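Local atomic coordinates of flagellar hook associated protein type 3 FlgL (PDB entry 5YTI), a protein that probably serves as a structural component of the bacterial flagellum, as a hook-associated protein of the flagellin family. Residues D222-L236 / V276-P290. Numbering follows the deposited sequence.
Sequences DNYTMTFALNSQGNL and VSGLPKAGDSFSISP
Phe228 lays one face of its ring against Pro280, whose CG sits 4.1 Å from the ring centroid, 17° off the normal. This is a CH-pi contact. With CG anti to the carbonyl carbon (chi1 -56°), the ring has one face under Pro280 and its CE2 edge turned to Phe286. Phe228 CE2 meets CD2 of Phe286 at 3.7 Å, near the plane of the Phe228 ring. Val276 brings CG1 obliquely to CZ of Phe228, and its CG2 lies alongside the selenium of Met226, a selenomethionine, 4.2 Å away. Met226 CG is anti to the backbone N (chi1 -174°), and a bend at chi3 leaves SE beside Val276 CG2. Met226 CB packs on CD1 of Ile288, and Ile288 CB in turn meets Tyr224 CB at 3.9 Å. Tyr224, Met226, Phe286 and Ile288 thus share one sheet face. The opposite face carries the shorter side chains of Thr225, Thr227, Ser285 and Ser287, with Ser285 OG hydrogen-bonded to Thr198.

Strands 224-230 and 285-290 run antiparallel. Tyr224 pairs with Ile288, and Met226 with Phe286, each through two backbone hydrogen bonds. The bond from Met226 N to Phe286 O (2.8 Å) is nearly straight. Phe228 N continues the series to Asp284 O, and Gly283 N closes on Phe228 O at 2.6 Å. Gly283 belongs to the type II turn from Lys281 to Asp284. The carboxylate of Asp284 binds the backbone N of Thr203 and Gly204.

Val276 ends strand 272-277 of a three-stranded sheet, whose Ile267 and Phe269 also touch the Met226 and Ile288 face. The contact joins two adjacent inner strands of a five-stranded antiparallel sheet and packs them against this second sheet, consistent with a two-layer, sandwich-like beta domain.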
# COMPACT_ATOMS: atom_id res chain seq x y z
N ASP A 222 -15.13 -1.10 -5.70
CA ASP A 222 -16.11 -2.17 -5.83
C ASP A 222 -15.45 -3.41 -6.43
O ASP A 222 -14.35 -3.37 -6.94
CB ASP A 222 -17.29 -1.71 -6.71
CG ASP A 222 -18.60 -2.53 -6.50
OD1 ASP A 222 -18.59 -3.51 -5.70
OD2 ASP A 222 -19.63 -2.18 -7.15
N ASN A 223 -16.16 -4.53 -6.34
CA ASN A 223 -15.81 -5.76 -7.05
C ASN A 223 -16.59 -5.81 -8.38
O ASN A 223 -17.84 -5.97 -8.42
CB ASN A 223 -16.14 -6.97 -6.19
CG ASN A 223 -15.12 -7.22 -5.14
OD1 ASN A 223 -14.01 -7.53 -5.46
ND2 ASN A 223 -15.50 -7.13 -3.89
N TYR A 224 -15.84 -5.67 -9.46
CA TYR A 224 -16.41 -5.46 -10.78
C TYR A 224 -16.22 -6.70 -11.60
O TYR A 224 -15.25 -7.41 -11.44
CB TYR A 224 -15.74 -4.25 -11.47
CG TYR A 224 -16.09 -2.90 -10.86
CD1 TYR A 224 -17.22 -2.24 -11.23
CD2 TYR A 224 -15.26 -2.31 -9.93
CE1 TYR A 224 -17.55 -1.02 -10.67
CE2 TYR A 224 -15.56 -1.09 -9.36
CZ TYR A 224 -16.71 -0.43 -9.73
OH TYR A 224 -17.05 0.81 -9.18
N THR A 225 -17.14 -6.94 -12.50
CA THR A 225 -17.02 -8.02 -13.42
C THR A 225 -17.27 -7.46 -14.82
O THR A 225 -18.25 -6.75 -15.08
CB THR A 225 -18.01 -9.13 -13.05
OG1 THR A 225 -18.04 -9.25 -11.61
CG2 THR A 225 -17.61 -10.45 -13.72
N MSE A 226 -16.32 -7.75 -15.70
CA MSE A 226 -16.37 -7.32 -17.09
C MSE A 226 -16.67 -8.54 -17.91
O MSE A 226 -15.95 -9.55 -17.85
CB MSE A 226 -15.03 -6.71 -17.50
CG MSE A 226 -15.05 -6.10 -18.91
SE MSE A 226 -13.26 -5.50 -19.50
CE MSE A 226 -13.79 -3.64 -19.16
N THR A 227 -17.73 -8.45 -18.68
CA THR A 227 -18.26 -9.60 -19.37
C THR A 227 -18.42 -9.16 -20.83
O THR A 227 -19.05 -8.11 -21.12
CB THR A 227 -19.60 -10.07 -18.69
OG1 THR A 227 -20.18 -8.98 -17.96
CG2 THR A 227 -19.37 -11.18 -17.63
N PHE A 228 -17.80 -9.90 -21.75
CA PHE A 228 -17.99 -9.66 -23.19
C PHE A 228 -19.15 -10.50 -23.75
O PHE A 228 -19.20 -11.72 -23.56
CB PHE A 228 -16.69 -9.96 -23.98
CG PHE A 228 -15.50 -9.18 -23.49
CD1 PHE A 228 -15.26 -7.91 -23.94
CD2 PHE A 228 -14.67 -9.69 -22.53
CE1 PHE A 228 -14.22 -7.17 -23.45
CE2 PHE A 228 -13.62 -8.95 -22.03
CZ PHE A 228 -13.40 -7.69 -22.48
N ALA A 229 -20.11 -9.86 -24.41
CA ALA A 229 -21.18 -10.64 -25.04
C ALA A 229 -21.83 -9.91 -26.22
O ALA A 229 -21.29 -8.90 -26.71
CB ALA A 229 -22.21 -11.08 -23.99
N LEU A 230 -23.00 -10.42 -26.66
CA LEU A 230 -23.58 -10.10 -27.99
C LEU A 230 -24.76 -9.13 -28.05
O LEU A 230 -25.70 -9.17 -27.24
CB LEU A 230 -23.98 -11.39 -28.71
CG LEU A 230 -22.79 -12.30 -29.06
CD1 LEU A 230 -23.28 -13.68 -29.49
CD2 LEU A 230 -21.90 -11.65 -30.12
N ASN A 231 -24.65 -8.24 -29.03
CA ASN A 231 -25.77 -7.45 -29.55
C ASN A 231 -26.85 -8.37 -30.09
O ASN A 231 -26.56 -9.50 -30.50
CB ASN A 231 -25.30 -6.57 -30.72
CG ASN A 231 -25.05 -5.14 -30.32
OD1 ASN A 231 -25.41 -4.72 -29.22
ND2 ASN A 231 -24.44 -4.37 -31.22
N SER A 232 -28.08 -7.87 -30.11
CA SER A 232 -29.13 -8.54 -30.85
C SER A 232 -28.80 -8.53 -32.37
O SER A 232 -29.17 -9.46 -33.09
CB SER A 232 -30.48 -7.92 -30.51
OG SER A 232 -30.70 -8.01 -29.11
N GLN A 233 -28.06 -7.50 -32.82
CA GLN A 233 -27.40 -7.46 -34.15
C GLN A 233 -26.30 -8.53 -34.39
O GLN A 233 -26.27 -9.16 -35.45
CB GLN A 233 -26.75 -6.08 -34.36
CG GLN A 233 -27.75 -4.93 -34.38
CD GLN A 233 -27.36 -3.77 -33.47
OE1 GLN A 233 -27.53 -3.83 -32.23
NE2 GLN A 233 -26.86 -2.70 -34.07
N GLY A 234 -25.40 -8.72 -33.43
CA GLY A 234 -24.38 -9.75 -33.54
C GLY A 234 -23.01 -9.25 -33.16
O GLY A 234 -22.12 -10.04 -32.88
N ASN A 235 -22.85 -7.93 -33.19
CA ASN A 235 -21.65 -7.27 -32.66
C ASN A 235 -21.24 -7.62 -31.18
O ASN A 235 -22.08 -7.63 -30.26
CB ASN A 235 -21.80 -5.74 -32.78
CG ASN A 235 -21.15 -5.19 -34.03
OD1 ASN A 235 -21.82 -4.61 -34.88
ND2 ASN A 235 -19.82 -5.37 -34.16
N LEU A 236 -19.95 -7.87 -30.98
CA LEU A 236 -19.39 -8.06 -29.64
C LEU A 236 -19.49 -6.77 -28.85
O LEU A 236 -19.34 -5.67 -29.41
CB LEU A 236 -17.93 -8.48 -29.73
CG LEU A 236 -17.60 -9.95 -29.55
CD1 LEU A 236 -16.21 -10.24 -30.10
CD2 LEU A 236 -17.72 -10.33 -28.08
N VAL A 276 -8.41 -2.86 -23.51
CA VAL A 276 -8.55 -4.27 -23.86
C VAL A 276 -7.97 -4.61 -25.25
O VAL A 276 -8.29 -3.97 -26.19
CB VAL A 276 -10.03 -4.63 -23.80
CG1 VAL A 276 -10.27 -6.10 -24.08
CG2 VAL A 276 -10.58 -4.28 -22.43
N SER A 277 -7.09 -5.60 -25.37
CA SER A 277 -6.44 -5.89 -26.65
C SER A 277 -6.81 -7.32 -27.04
O SER A 277 -7.18 -8.11 -26.17
CB SER A 277 -4.91 -5.77 -26.57
OG SER A 277 -4.51 -4.58 -25.91
N GLY A 278 -6.71 -7.66 -28.32
CA GLY A 278 -6.97 -9.03 -28.74
C GLY A 278 -8.43 -9.17 -29.13
O GLY A 278 -9.15 -8.17 -29.14
N LEU A 279 -8.86 -10.38 -29.45
CA LEU A 279 -10.25 -10.61 -29.87
C LEU A 279 -10.90 -11.63 -28.94
O LEU A 279 -10.69 -12.83 -29.06
CB LEU A 279 -10.30 -11.03 -31.35
CG LEU A 279 -9.31 -10.29 -32.30
N PRO A 280 -11.67 -11.16 -27.96
CA PRO A 280 -12.38 -12.10 -27.12
C PRO A 280 -13.54 -12.77 -27.83
O PRO A 280 -13.93 -12.35 -28.92
CB PRO A 280 -12.93 -11.22 -26.00
CG PRO A 280 -13.03 -9.86 -26.58
CD PRO A 280 -11.91 -9.77 -27.58
N LYS A 281 -14.07 -13.82 -27.20
CA LYS A 281 -15.33 -14.48 -27.59
C LYS A 281 -16.38 -14.09 -26.55
O LYS A 281 -16.02 -13.71 -25.43
CB LYS A 281 -15.20 -16.00 -27.56
CG LYS A 281 -13.98 -16.56 -28.28
CD LYS A 281 -14.22 -16.67 -29.76
CE LYS A 281 -13.57 -17.92 -30.29
NZ LYS A 281 -13.66 -17.91 -31.77
N ALA A 282 -17.67 -14.21 -26.88
CA ALA A 282 -18.72 -13.93 -25.88
C ALA A 282 -18.53 -14.83 -24.67
O ALA A 282 -18.08 -15.98 -24.80
CB ALA A 282 -20.10 -14.14 -26.47
N GLY A 283 -18.84 -14.29 -23.49
CA GLY A 283 -18.75 -15.06 -22.24
C GLY A 283 -17.43 -14.96 -21.51
O GLY A 283 -17.34 -15.20 -20.30
N ASP A 284 -16.37 -14.63 -22.25
CA ASP A 284 -15.09 -14.33 -21.62
C ASP A 284 -15.33 -13.24 -20.59
O ASP A 284 -16.22 -12.39 -20.74
CB ASP A 284 -14.06 -13.89 -22.67
CG ASP A 284 -13.55 -15.05 -23.51
OD1 ASP A 284 -14.03 -16.18 -23.28
OD2 ASP A 284 -12.67 -14.86 -24.38
N SER A 285 -14.56 -13.29 -19.51
CA SER A 285 -14.75 -12.32 -18.44
C SER A 285 -13.45 -12.03 -17.71
O SER A 285 -12.54 -12.88 -17.65
CB SER A 285 -15.82 -12.80 -17.45
OG SER A 285 -15.59 -14.14 -17.04
N PHE A 286 -13.39 -10.82 -17.17
CA PHE A 286 -12.35 -10.42 -16.24
C PHE A 286 -12.94 -9.83 -14.95
O PHE A 286 -14.05 -9.28 -14.93
CB PHE A 286 -11.41 -9.41 -16.90
CG PHE A 286 -10.68 -9.94 -18.12
CD1 PHE A 286 -9.54 -10.70 -17.99
CD2 PHE A 286 -11.13 -9.65 -19.38
CE1 PHE A 286 -8.86 -11.18 -19.11
CE2 PHE A 286 -10.46 -10.12 -20.49
CZ PHE A 286 -9.33 -10.89 -20.37
N SER A 287 -12.21 -9.97 -13.86
CA SER A 287 -12.66 -9.44 -12.58
C SER A 287 -11.80 -8.24 -12.19
O SER A 287 -10.59 -8.23 -12.46
CB SER A 287 -12.52 -10.50 -11.51
OG SER A 287 -12.77 -9.93 -10.27
N ILE A 288 -12.41 -7.24 -11.56
CA ILE A 288 -11.67 -6.01 -11.21
C ILE A 288 -12.00 -5.50 -9.79
O ILE A 288 -13.15 -5.17 -9.47
CB ILE A 288 -11.94 -4.88 -12.21
CG1 ILE A 288 -11.77 -5.36 -13.64
CG2 ILE A 288 -11.01 -3.71 -11.91
CD1 ILE A 288 -12.72 -4.67 -14.59
N SER A 289 -10.97 -5.38 -8.97
CA SER A 289 -11.18 -5.41 -7.54
C SER A 289 -10.23 -4.47 -6.83
O SER A 289 -9.10 -4.27 -7.27
CB SER A 289 -10.93 -6.85 -7.10
OG SER A 289 -10.13 -7.54 -8.09
N PRO A 290 -10.67 -3.89 -5.71
CA PRO A 290 -9.77 -3.01 -4.97
C PRO A 290 -8.40 -3.62 -4.71
O PRO A 290 -8.24 -4.82 -4.62
CB PRO A 290 -10.49 -2.79 -3.64
CG PRO A 290 -11.64 -3.75 -3.63
CD PRO A 290 -11.97 -4.03 -5.06